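Local structure of ankyrin repeat domain protein (Legionella pneumophila subsp. pneumophila, 6MCA) at residues Arg272-Ile280 / Gly290-Thr298; Tyr214-Phe225 / Val355-Glu364. The protein is a bacterial effector with ankyrin repeats and a cysteine protease-like part, and interacts with the host LARP7 component of the 7SK snRNP complex. One frame throughout, in Å; residues are numbered along the deposited sequence.

Contact 1 of 2, residues Arg272-Ile280 / Gly290-Thr298; sequences RYHQWWAKI and GSVNIYRIT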
loop_
_atom_site.group_PDB
_atom_site.type_symbol
_atom_site.label_atom_id
_atom_site.label_comp_id
_atom_site.label_asym_id
_atom_site.label_seq_id
_atom_site.Cartn_x
_atom_site.Cartn_y
_atom_site.Cartn_z
ATOM N N ARG A 272 -17.951 -8.035 3.382
ATOM C CA ARG A 272 -19.057 -8.978 3.321
ATOM C C ARG A 272 -18.642 -10.251 4.043
ATOM O O ARG A 272 -17.576 -10.804 3.763
ATOM C CB ARG A 272 -19.441 -9.277 1.869
ATOM C CG ARG A 272 -20.714 -10.100 1.698
ATOM C CD ARG A 272 -20.428 -11.599 1.660
ATOM N NE ARG A 272 -21.654 -12.376 1.530
ATOM C CZ ARG A 272 -22.077 -12.917 0.393
ATOM N NH1 ARG A 272 -21.364 -12.775 -0.716
ATOM N NH2 ARG A 272 -23.210 -13.604 0.367
ATOM N N TYR A 273 -19.471 -10.704 4.978
ATOM C CA TYR A 273 -19.248 -11.978 5.656
ATOM C C TYR A 273 -20.597 -12.659 5.812
ATOM O O TYR A 273 -21.396 -12.264 6.667
ATOM C CB TYR A 273 -18.570 -11.792 7.012
ATOM C CG TYR A 273 -18.300 -13.102 7.719
ATOM C CD1 TYR A 273 -17.299 -13.957 7.276
ATOM C CD2 TYR A 273 -19.052 -13.489 8.821
ATOM C CE1 TYR A 273 -17.051 -15.158 7.912
ATOM C CE2 TYR A 273 -18.810 -14.689 9.466
ATOM C CZ TYR A 273 -17.808 -15.520 9.006
ATOM O OH TYR A 273 -17.562 -16.715 9.643
ATOM N N HIS A 274 -20.843 -13.678 4.987
ATOM C CA HIS A 274 -22.123 -14.374 4.956
ATOM C C HIS A 274 -23.258 -13.380 4.737
ATOM O O HIS A 274 -23.283 -12.682 3.718
ATOM C CB HIS A 274 -22.328 -15.182 6.239
ATOM C CG HIS A 274 -21.288 -16.238 6.458
ATOM N ND1 HIS A 274 -20.673 -16.904 5.419
ATOM C CD2 HIS A 274 -20.754 -16.742 7.595
ATOM C CE1 HIS A 274 -19.805 -17.771 5.906
ATOM N NE2 HIS A 274 -19.835 -17.693 7.225
ATOM N N GLN A 275 -24.191 -13.294 5.682
ATOM C CA GLN A 275 -25.335 -12.403 5.547
ATOM C C GLN A 275 -25.068 -11.003 6.091
ATOM O O GLN A 275 -26.004 -10.200 6.179
ATOM C CB GLN A 275 -26.560 -13.003 6.246
ATOM C CG GLN A 275 -26.542 -12.890 7.765
ATOM C CD GLN A 275 -25.854 -14.062 8.435
ATOM O OE1 GLN A 275 -24.918 -14.644 7.888
ATOM N NE2 GLN A 275 -26.322 -14.420 9.625
ATOM N N TRP A 276 -23.824 -10.686 6.440
ATOM C CA TRP A 276 -23.483 -9.408 7.046
ATOM C C TRP A 276 -22.671 -8.555 6.081
ATOM O O TRP A 276 -21.839 -9.067 5.326
ATOM C CB TRP A 276 -22.700 -9.613 8.344
ATOM C CG TRP A 276 -23.418 -10.481 9.322
ATOM C CD1 TRP A 276 -23.102 -11.763 9.667
ATOM C CD2 TRP A 276 -24.587 -10.139 10.075
ATOM N NE1 TRP A 276 -23.998 -12.237 10.594
ATOM C CE2 TRP A 276 -24.921 -11.260 10.860
ATOM C CE3 TRP A 276 -25.382 -8.994 10.162
ATOM C CZ2 TRP A 276 -26.014 -11.268 11.723
ATOM C CZ3 TRP A 276 -26.467 -9.003 11.018
ATOM C CH2 TRP A 276 -26.773 -10.132 11.787
ATOM N N TRP A 277 -22.915 -7.247 6.125
ATOM C CA TRP A 277 -22.248 -6.267 5.281
ATOM C C TRP A 277 -21.784 -5.124 6.170
ATOM O O TRP A 277 -22.436 -4.806 7.162
ATOM C CB TRP A 277 -23.200 -5.768 4.185
ATOM C CG TRP A 277 -22.658 -4.704 3.279
ATOM C CD1 TRP A 277 -22.682 -3.355 3.490
ATOM C CD2 TRP A 277 -22.042 -4.899 2.000
ATOM N NE1 TRP A 277 -22.108 -2.699 2.426
ATOM C CE2 TRP A 277 -21.707 -3.624 1.499
ATOM C CE3 TRP A 277 -21.733 -6.028 1.233
ATOM C CZ2 TRP A 277 -21.081 -3.449 0.265
ATOM C CZ3 TRP A 277 -21.111 -5.850 0.008
ATOM C CH2 TRP A 277 -20.791 -4.570 -0.462
ATOM N N ALA A 278 -20.646 -4.525 5.842
ATOM C CA ALA A 278 -20.087 -3.486 6.694
ATOM C C ALA A 278 -19.475 -2.392 5.840
ATOM O O ALA A 278 -18.730 -2.681 4.899
ATOM C CB ALA A 278 -19.031 -4.051 7.648
ATOM N N LYS A 279 -19.786 -1.146 6.185
ATOM C CA LYS A 279 -19.194 0.026 5.559
ATOM C C LYS A 279 -18.267 0.711 6.553
ATOM O O LYS A 279 -18.647 0.949 7.710
ATOM C CB LYS A 279 -20.267 1.001 5.071
ATOM C CG LYS A 279 -19.694 2.248 4.412
ATOM C CD LYS A 279 -20.759 3.035 3.669
ATOM C CE LYS A 279 -21.815 3.563 4.619
ATOM N NZ LYS A 279 -22.767 4.479 3.930
ATOM N N ILE A 280 -17.056 1.020 6.091
ATOM C CA ILE A 280 -16.008 1.653 6.876
ATOM C C ILE A 280 -15.583 2.906 6.125
ATOM O O ILE A 280 -15.041 2.822 5.011
ATOM C CB ILE A 280 -14.809 0.721 7.096
ATOM C CG1 ILE A 280 -15.268 -0.621 7.670
ATOM C CG2 ILE A 280 -13.777 1.387 7.994
ATOM C CD1 ILE A 280 -14.245 -1.725 7.520
ATOM N N GLY A 290 -21.148 7.935 11.569
ATOM C CA GLY A 290 -20.177 7.175 12.322
ATOM C C GLY A 290 -19.222 6.455 11.388
ATOM O O GLY A 290 -19.404 6.406 10.170
ATOM N N SER A 291 -18.180 5.870 11.979
ATOM C CA SER A 291 -17.105 5.316 11.162
ATOM C C SER A 291 -17.471 3.967 10.559
ATOM O O SER A 291 -17.191 3.722 9.381
ATOM C CB SER A 291 -15.828 5.195 11.991
ATOM O OG SER A 291 -15.213 6.457 12.175
ATOM N N VAL A 292 -18.080 3.077 11.340
ATOM C CA VAL A 292 -18.258 1.683 10.943
ATOM C C VAL A 292 -19.699 1.271 11.198
ATOM O O VAL A 292 -20.146 1.247 12.355
ATOM C CB VAL A 292 -17.300 0.747 11.697
ATOM C CG1 VAL A 292 -17.717 -0.700 11.493
ATOM C CG2 VAL A 292 -15.868 0.973 11.240
ATOM N N ASN A 293 -20.407 0.901 10.129
ATOM C CA ASN A 293 -21.787 0.438 10.217
ATOM C C ASN A 293 -21.907 -0.979 9.671
ATOM O O ASN A 293 -21.335 -1.302 8.626
ATOM C CB ASN A 293 -22.734 1.370 9.453
ATOM C CG ASN A 293 -22.899 2.714 10.131
ATOM O OD1 ASN A 293 -23.694 2.857 11.061
ATOM N ND2 ASN A 293 -22.148 3.706 9.672
ATOM N N ILE A 294 -22.667 -1.819 10.374
ATOM C CA ILE A 294 -22.851 -3.223 10.027
ATOM C C ILE A 294 -24.336 -3.475 9.815
ATOM O O ILE A 294 -25.152 -3.196 10.703
ATOM C CB ILE A 294 -22.290 -4.155 11.117
ATOM C CG1 ILE A 294 -20.828 -3.813 11.416
ATOM C CG2 ILE A 294 -22.433 -5.613 10.700
ATOM C CD1 ILE A 294 -20.291 -4.469 12.668
ATOM N N TYR A 295 -24.676 -4.016 8.650
ATOM C CA TYR A 295 -26.037 -4.297 8.229
ATOM C C TYR A 295 -26.201 -5.787 7.965
ATOM O O TYR A 295 -25.229 -6.515 7.743
ATOM C CB TYR A 295 -26.402 -3.530 6.946
ATOM C CG TYR A 295 -25.913 -2.101 6.870
ATOM C CD1 TYR A 295 -24.590 -1.811 6.552
ATOM C CD2 TYR A 295 -26.782 -1.039 7.079
ATOM C CE1 TYR A 295 -24.143 -0.506 6.472
ATOM C CE2 TYR A 295 -26.345 0.269 6.997
ATOM C CZ TYR A 295 -25.026 0.530 6.694
ATOM O OH TYR A 295 -24.589 1.832 6.614
ATOM N N ARG A 296 -27.456 -6.231 7.973
ATOM C CA ARG A 296 -27.809 -7.562 7.502
ATOM C C ARG A 296 -28.259 -7.471 6.050
ATOM O O ARG A 296 -29.052 -6.591 5.694
ATOM C CB ARG A 296 -28.916 -8.177 8.359
ATOM C CG ARG A 296 -29.314 -9.580 7.920
ATOM C CD ARG A 296 -30.684 -9.977 8.452
ATOM N NE ARG A 296 -30.750 -9.916 9.908
ATOM C CZ ARG A 296 -30.303 -10.872 10.717
ATOM N NH1 ARG A 296 -30.404 -10.731 12.032
ATOM N NH2 ARG A 296 -29.751 -11.967 10.212
ATOM N N ILE A 297 -27.751 -8.374 5.216
ATOM C CA ILE A 297 -28.120 -8.412 3.804
ATOM C C ILE A 297 -29.438 -9.170 3.684
ATOM O O ILE A 297 -29.474 -10.396 3.814
ATOM C CB ILE A 297 -27.023 -9.058 2.953
ATOM C CG1 ILE A 297 -25.718 -8.270 3.078
ATOM C CG2 ILE A 297 -27.459 -9.146 1.499
ATOM C CD1 ILE A 297 -24.504 -9.012 2.563
ATOM N N THR A 298 -30.528 -8.440 3.444
ATOM C CA THR A 298 -31.850 -9.043 3.343
ATOM C C THR A 298 -32.235 -9.411 1.917
ATOM O O THR A 298 -33.196 -10.165 1.728
ATOM C CB THR A 298 -32.915 -8.107 3.929
ATOM O OG1 THR A 298 -33.028 -6.931 3.117
ATOM C CG2 THR A 298 -32.547 -7.706 5.353
HETATM O O HOH W 1 -28.875 -14.020 11.493
HETATM O O HOH W 2 -19.951 3.725 7.710
#

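Contact 2 of 2, residues Tyr214-Phe225 / Val355-Glu364; sequences YFPYIHNIMDAF and VVPVAYSMQE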
loop_
_atom_site.group_PDB
_atom_site.type_symbol
_atom_site.label_atom_id
_atom_site.label_comp_id
_atom_site.label_asym_id
_atom_site.label_seq_id
_atom_site.Cartn_x
_atom_site.Cartn_y
_atom_site.Cartn_z
ATOM N N TYR A 214 -6.791 -15.849 18.929
ATOM C CA TYR A 214 -7.359 -14.939 17.945
ATOM C C TYR A 214 -6.812 -15.165 16.541
ATOM O O TYR A 214 -7.277 -14.515 15.600
ATOM C CB TYR A 214 -7.103 -13.486 18.361
ATOM C CG TYR A 214 -7.493 -13.164 19.789
ATOM C CD1 TYR A 214 -8.630 -13.718 20.363
ATOM C CD2 TYR A 214 -6.726 -12.301 20.560
ATOM C CE1 TYR A 214 -8.992 -13.423 21.663
ATOM C CE2 TYR A 214 -7.080 -12.000 21.862
ATOM C CZ TYR A 214 -8.213 -12.564 22.409
ATOM O OH TYR A 214 -8.569 -12.269 23.705
ATOM N N PHE A 215 -5.849 -16.071 16.375
ATOM C CA PHE A 215 -5.145 -16.232 15.105
ATOM C C PHE A 215 -6.010 -16.809 13.983
ATOM O O PHE A 215 -5.884 -16.351 12.839
ATOM C CB PHE A 215 -3.898 -17.100 15.301
ATOM C CG PHE A 215 -2.778 -16.401 16.025
ATOM C CD1 PHE A 215 -2.919 -15.093 16.459
ATOM C CD2 PHE A 215 -1.582 -17.055 16.269
ATOM C CE1 PHE A 215 -1.892 -14.451 17.125
ATOM C CE2 PHE A 215 -0.550 -16.419 16.934
ATOM C CZ PHE A 215 -0.706 -15.115 17.362
ATOM N N PRO A 216 -6.868 -17.813 14.233
ATOM C CA PRO A 216 -7.712 -18.320 13.133
ATOM C C PRO A 216 -8.523 -17.246 12.424
ATOM O O PRO A 216 -8.469 -17.148 11.190
ATOM C CB PRO A 216 -8.607 -19.346 13.840
ATOM C CG PRO A 216 -7.765 -19.856 14.941
ATOM C CD PRO A 216 -6.985 -18.668 15.431
ATOM N N TYR A 217 -9.270 -16.430 13.175
ATOM C CA TYR A 217 -10.050 -15.356 12.566
ATOM C C TYR A 217 -9.168 -14.457 11.707
ATOM O O TYR A 217 -9.487 -14.179 10.545
ATOM C CB TYR A 217 -10.754 -14.539 13.652
ATOM C CG TYR A 217 -11.998 -15.191 14.214
ATOM C CD1 TYR A 217 -12.402 -16.449 13.788
ATOM C CD2 TYR A 217 -12.772 -14.545 15.170
ATOM C CE1 TYR A 217 -13.540 -17.047 14.298
ATOM C CE2 TYR A 217 -13.911 -15.134 15.686
ATOM C CZ TYR A 217 -14.289 -16.384 15.247
ATOM O OH TYR A 217 -15.423 -16.974 15.759
ATOM N N ILE A 218 -8.038 -14.014 12.268
ATOM C CA ILE A 218 -7.081 -13.209 11.512
ATOM C C ILE A 218 -6.721 -13.899 10.205
ATOM O O ILE A 218 -6.696 -13.268 9.139
ATOM C CB ILE A 218 -5.831 -12.927 12.367
ATOM C CG1 ILE A 218 -6.205 -12.108 13.604
ATOM C CG2 ILE A 218 -4.769 -12.213 11.544
ATOM C CD1 ILE A 218 -5.014 -11.634 14.409
ATOM N N HIS A 219 -6.464 -15.210 10.262
ATOM C CA HIS A 219 -6.150 -15.963 9.052
ATOM C C HIS A 219 -7.202 -15.722 7.978
ATOM O O HIS A 219 -6.874 -15.357 6.840
ATOM C CB HIS A 219 -6.041 -17.455 9.372
ATOM C CG HIS A 219 -4.712 -17.858 9.932
ATOM N ND1 HIS A 219 -4.584 -18.738 10.984
ATOM C CD2 HIS A 219 -3.453 -17.502 9.583
ATOM C CE1 HIS A 219 -3.303 -18.906 11.262
ATOM N NE2 HIS A 219 -2.596 -18.167 10.426
ATOM N N ASN A 220 -8.478 -15.878 8.340
ATOM C CA ASN A 220 -9.553 -15.654 7.379
ATOM C C ASN A 220 -9.452 -14.260 6.777
ATOM O O ASN A 220 -9.530 -14.093 5.553
ATOM C CB ASN A 220 -10.909 -15.860 8.052
ATOM C CG ASN A 220 -11.131 -17.294 8.483
ATOM O OD1 ASN A 220 -10.636 -18.227 7.851
ATOM N ND2 ASN A 220 -11.880 -17.478 9.564
ATOM N N ILE A 221 -9.233 -13.252 7.627
ATOM C CA ILE A 221 -9.083 -11.883 7.138
ATOM C C ILE A 221 -7.986 -11.826 6.087
ATOM O O ILE A 221 -8.179 -11.290 4.987
ATOM C CB ILE A 221 -8.801 -10.922 8.308
ATOM C CG1 ILE A 221 -9.992 -10.892 9.269
ATOM C CG2 ILE A 221 -8.497 -9.525 7.793
ATOM C CD1 ILE A 221 -9.767 -10.037 10.499
ATOM N N MET A 222 -6.832 -12.427 6.394
ATOM C CA MET A 222 -5.737 -12.454 5.431
ATOM C C MET A 222 -6.198 -13.060 4.114
ATOM O O MET A 222 -5.974 -12.484 3.041
ATOM C CB MET A 222 -4.549 -13.223 6.009
ATOM C CG MET A 222 -3.876 -12.511 7.174
ATOM S SD MET A 222 -2.654 -13.520 8.033
ATOM C CE MET A 222 -1.482 -13.828 6.712
ATOM N N ASP A 223 -6.898 -14.199 4.184
ATOM C CA ASP A 223 -7.465 -14.801 2.983
ATOM C C ASP A 223 -8.247 -13.768 2.186
ATOM O O ASP A 223 -7.985 -13.553 0.995
ATOM C CB ASP A 223 -8.365 -15.979 3.359
ATOM C CG ASP A 223 -7.580 -17.223 3.718
ATOM O OD1 ASP A 223 -8.211 -18.234 4.092
ATOM O OD2 ASP A 223 -6.335 -17.193 3.625
ATOM N N ALA A 224 -9.180 -13.082 2.854
ATOM C CA ALA A 224 -9.985 -12.077 2.172
ATOM C C ALA A 224 -9.095 -11.032 1.516
ATOM O O ALA A 224 -9.266 -10.709 0.332
ATOM C CB ALA A 224 -10.959 -11.433 3.157
ATOM N N PHE A 225 -8.098 -10.536 2.256
ATOM C CA PHE A 225 -7.194 -9.544 1.687
ATOM C C PHE A 225 -6.549 -10.072 0.416
ATOM O O PHE A 225 -6.500 -9.369 -0.603
ATOM C CB PHE A 225 -6.134 -9.141 2.711
ATOM C CG PHE A 225 -6.510 -7.940 3.529
ATOM C CD1 PHE A 225 -6.526 -6.675 2.962
ATOM C CD2 PHE A 225 -6.852 -8.073 4.864
ATOM C CE1 PHE A 225 -6.873 -5.567 3.713
ATOM C CE2 PHE A 225 -7.201 -6.969 5.619
ATOM C CZ PHE A 225 -7.211 -5.713 5.042
ATOM N N VAL A 355 -10.397 -2.443 8.636
ATOM C CA VAL A 355 -11.022 -3.666 8.141
ATOM C C VAL A 355 -10.775 -4.831 9.093
ATOM O O VAL A 355 -11.639 -5.703 9.256
ATOM C CB VAL A 355 -10.514 -3.976 6.717
ATOM C CG1 VAL A 355 -10.860 -5.401 6.310
ATOM C CG2 VAL A 355 -11.091 -2.984 5.721
ATOM N N VAL A 356 -9.620 -4.854 9.752
ATOM C CA VAL A 356 -9.231 -5.977 10.605
ATOM C C VAL A 356 -10.192 -6.113 11.786
ATOM O O VAL A 356 -10.811 -7.180 11.935
ATOM C CB VAL A 356 -7.768 -5.842 11.066
ATOM C CG1 VAL A 356 -7.433 -6.908 12.097
ATOM C CG2 VAL A 356 -6.823 -5.921 9.875
ATOM N N PRO A 357 -10.375 -5.095 12.642
ATOM C CA PRO A 357 -11.326 -5.272 13.752
ATOM C C PRO A 357 -12.757 -5.463 13.289
ATOM O O PRO A 357 -13.507 -6.219 13.921
ATOM C CB PRO A 357 -11.163 -3.982 14.570
ATOM C CG PRO A 357 -10.653 -2.988 13.606
ATOM C CD PRO A 357 -9.769 -3.749 12.669
ATOM N N VAL A 358 -13.156 -4.817 12.193
ATOM C CA VAL A 358 -14.521 -4.963 11.698
ATOM C C VAL A 358 -14.770 -6.392 11.228
ATOM O O VAL A 358 -15.787 -7.007 11.573
ATOM C CB VAL A 358 -14.798 -3.943 10.580
ATOM C CG1 VAL A 358 -16.164 -4.188 9.963
ATOM C CG2 VAL A 358 -14.707 -2.533 11.128
ATOM N N ALA A 359 -13.848 -6.941 10.432
ATOM C CA ALA A 359 -14.005 -8.313 9.959
ATOM C C ALA A 359 -13.950 -9.304 11.115
ATOM O O ALA A 359 -14.687 -10.300 11.128
ATOM C CB ALA A 359 -12.936 -8.639 8.915
ATOM N N TYR A 360 -13.093 -9.041 12.106
ATOM C CA TYR A 360 -13.068 -9.879 13.301
ATOM C C TYR A 360 -14.427 -9.885 13.996
ATOM O O TYR A 360 -14.986 -10.950 14.294
ATOM C CB TYR A 360 -11.974 -9.394 14.254
ATOM C CG TYR A 360 -11.635 -10.387 15.341
ATOM C CD1 TYR A 360 -12.439 -10.512 16.468
ATOM C CD2 TYR A 360 -10.516 -11.202 15.241
ATOM C CE1 TYR A 360 -12.141 -11.420 17.460
ATOM C CE2 TYR A 360 -10.208 -12.112 16.231
ATOM C CZ TYR A 360 -11.024 -12.216 17.338
ATOM O OH TYR A 360 -10.729 -13.120 18.327
ATOM N N SER A 361 -14.976 -8.695 14.259
ATOM C CA SER A 361 -16.277 -8.599 14.914
ATOM C C SER A 361 -17.356 -9.311 14.110
ATOM O O SER A 361 -18.206 -10.006 14.677
ATOM C CB SER A 361 -16.655 -7.133 15.125
ATOM O OG SER A 361 -15.835 -6.529 16.107
ATOM N N MET A 362 -17.339 -9.149 12.785
ATOM C CA MET A 362 -18.340 -9.808 11.953
ATOM C C MET A 362 -18.212 -11.322 12.036
ATOM O O MET A 362 -19.217 -12.042 11.992
ATOM C CB MET A 362 -18.217 -9.334 10.506
ATOM C CG MET A 362 -18.610 -7.885 10.308
ATOM S SD MET A 362 -18.192 -7.289 8.663
ATOM C CE MET A 362 -19.357 -8.211 7.662
ATOM N N GLN A 363 -16.982 -11.827 12.156
ATOM C CA GLN A 363 -16.807 -13.256 12.387
ATOM C C GLN A 363 -17.338 -13.673 13.751
ATOM O O GLN A 363 -17.804 -14.807 13.912
ATOM C CB GLN A 363 -15.337 -13.642 12.261
ATOM C CG GLN A 363 -14.815 -13.642 10.845
ATOM C CD GLN A 363 -13.356 -14.030 10.777
ATOM O OE1 GLN A 363 -13.022 -15.200 10.586
ATOM N NE2 GLN A 363 -12.474 -13.050 10.942
ATOM N N GLU A 364 -17.273 -12.777 14.741
ATOM C CA GLU A 364 -17.736 -13.129 16.082
ATOM C C GLU A 364 -19.236 -13.406 16.118
ATOM O O GLU A 364 -19.707 -14.135 16.998
ATOM C CB GLU A 364 -17.385 -12.018 17.071
ATOM C CG GLU A 364 -15.908 -11.935 17.421
ATOM C CD GLU A 364 -15.525 -12.847 18.572
ATOM O OE1 GLU A 364 -15.970 -14.013 18.589
ATOM O OE2 GLU A 364 -14.776 -12.393 19.465
#

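Contact 1 of 2, residues Arg272-Ile280 / Gly290-Thr298
Trp277 and Tyr295 face each other as a hydrogen-bonded pair in an antiparallel stretch of a five-stranded sheet, where strand 276-280 runs beside strand 292-297. Their backbones bond both ways: Trp277 N gives to Tyr295 O at 2.9 Å, and Tyr295 N gives to Trp277 O. Lys279 and Asn293 make the next such pair, again with both N-H groups and both carbonyls used. At the other end, Ile297 N gives an almost straight bond to Gln275 O, 2.7 Å long. Gln275 belongs to the type II' turn from Tyr273 to Trp276 that joins strand 276-280 to strand 266-273. Arg272 NE gives a hydrogen bond to a lone pair of His274 O at 2.7 Å, in the guanidinium plane.

Trp277, Lys279 and Tyr295 are buried on one face of the sheet, which they share with the partly exposed Asn293. The edge of the Trp277 ring meets CD1 of Tyr295, and Ile297 CG1 lies 3.7 Å from Trp277 CB. The Lys279 chain turns at chi3 (64°), and its CE passes Tyr295 OH at 3.8 Å. The buried ammonium is not left alone: NZ forms a salt bridge with Glu289 and a hydrogen bond to His322 ND1. Asn293 ND2 gives to Glu289 O and to a water that also lies by Lys279 O.

On the other face, Ala278 CB meets Ile294 CG1, and the side chains of Ile280 and Val292 lie side by side. Trp276 and Arg296 meet on this face too. The indole CH2 sits over one face of the guanidinium, toward its rim, with the planes 46° apart. At the edge of the guanidinium, a water accepts from Arg296 NH2 at 2.6 Å, and the same water accepts from Gln275 NE2 at 3.2 Å.

Contact 2 of 2, residues Tyr214-Phe225 / Val355-Glu364
With chi1 at -165°, Tyr360 swings its ring away from its own N and across to Tyr214 and Tyr217. The chain of Gln363 is extended beyond CG (chi2 180°) and brings its amide to helix 215-225. The two helix segments cross at 118°, with their axes 9.6 Å apart. Tyr217 meets both side chains. Its ring edge points at the face of Tyr360 in a T-shaped stack, with centroids 5.1 Å apart. Gln363 CB sits over the centre of one face of the Tyr217 ring, a CH-pi contact at 3.9 Å. The Gln363 amide uses both ends. NE2 gives to Tyr217 O at 3.2 Å, from above the carbonyl plane, and this oxygen also takes the helical bond from Ile221 N. OE1 accepts from Asn220 ND2 at 2.7 Å. Further along, Ile221 CG1 packs on Ala359 CB at 3.7 Å, and Phe225 CZ meets Val355 CG1. Apolar contacts thus join the helices toward Phe225, polar and aromatic ones around Gln363 and Tyr217. The buried amide donates one N-H to a backbone carbonyl and accepts from the Asn220 side chain. This is consistent with one orientation, since a flip would probably set its oxygen against the Tyr217 carbonyl.

Overall arrangement
Contact 1 and contact 2 lie on the same side of the chain's centre, with their own centres about 14 Å apart. Along the chain, 214-225 comes first, then 272-280, 290-298 and 355-364, so contact 1 is nested inside the loop that contact 2 closes. Helix 355-364 joins them. One side of it meets helix 215-233. Elsewhere it packs on the sheet, with Met362 against Tyr273, Trp276 and Ala278, and Val358 against Val292. Phe225 and Val355 both touch Ile258 of strand 256-263 in the same sheet. Helix 355-364 thus touches both helix 215-233 and the sheet, as would be consistent with a cysteine protease-like part of this effector.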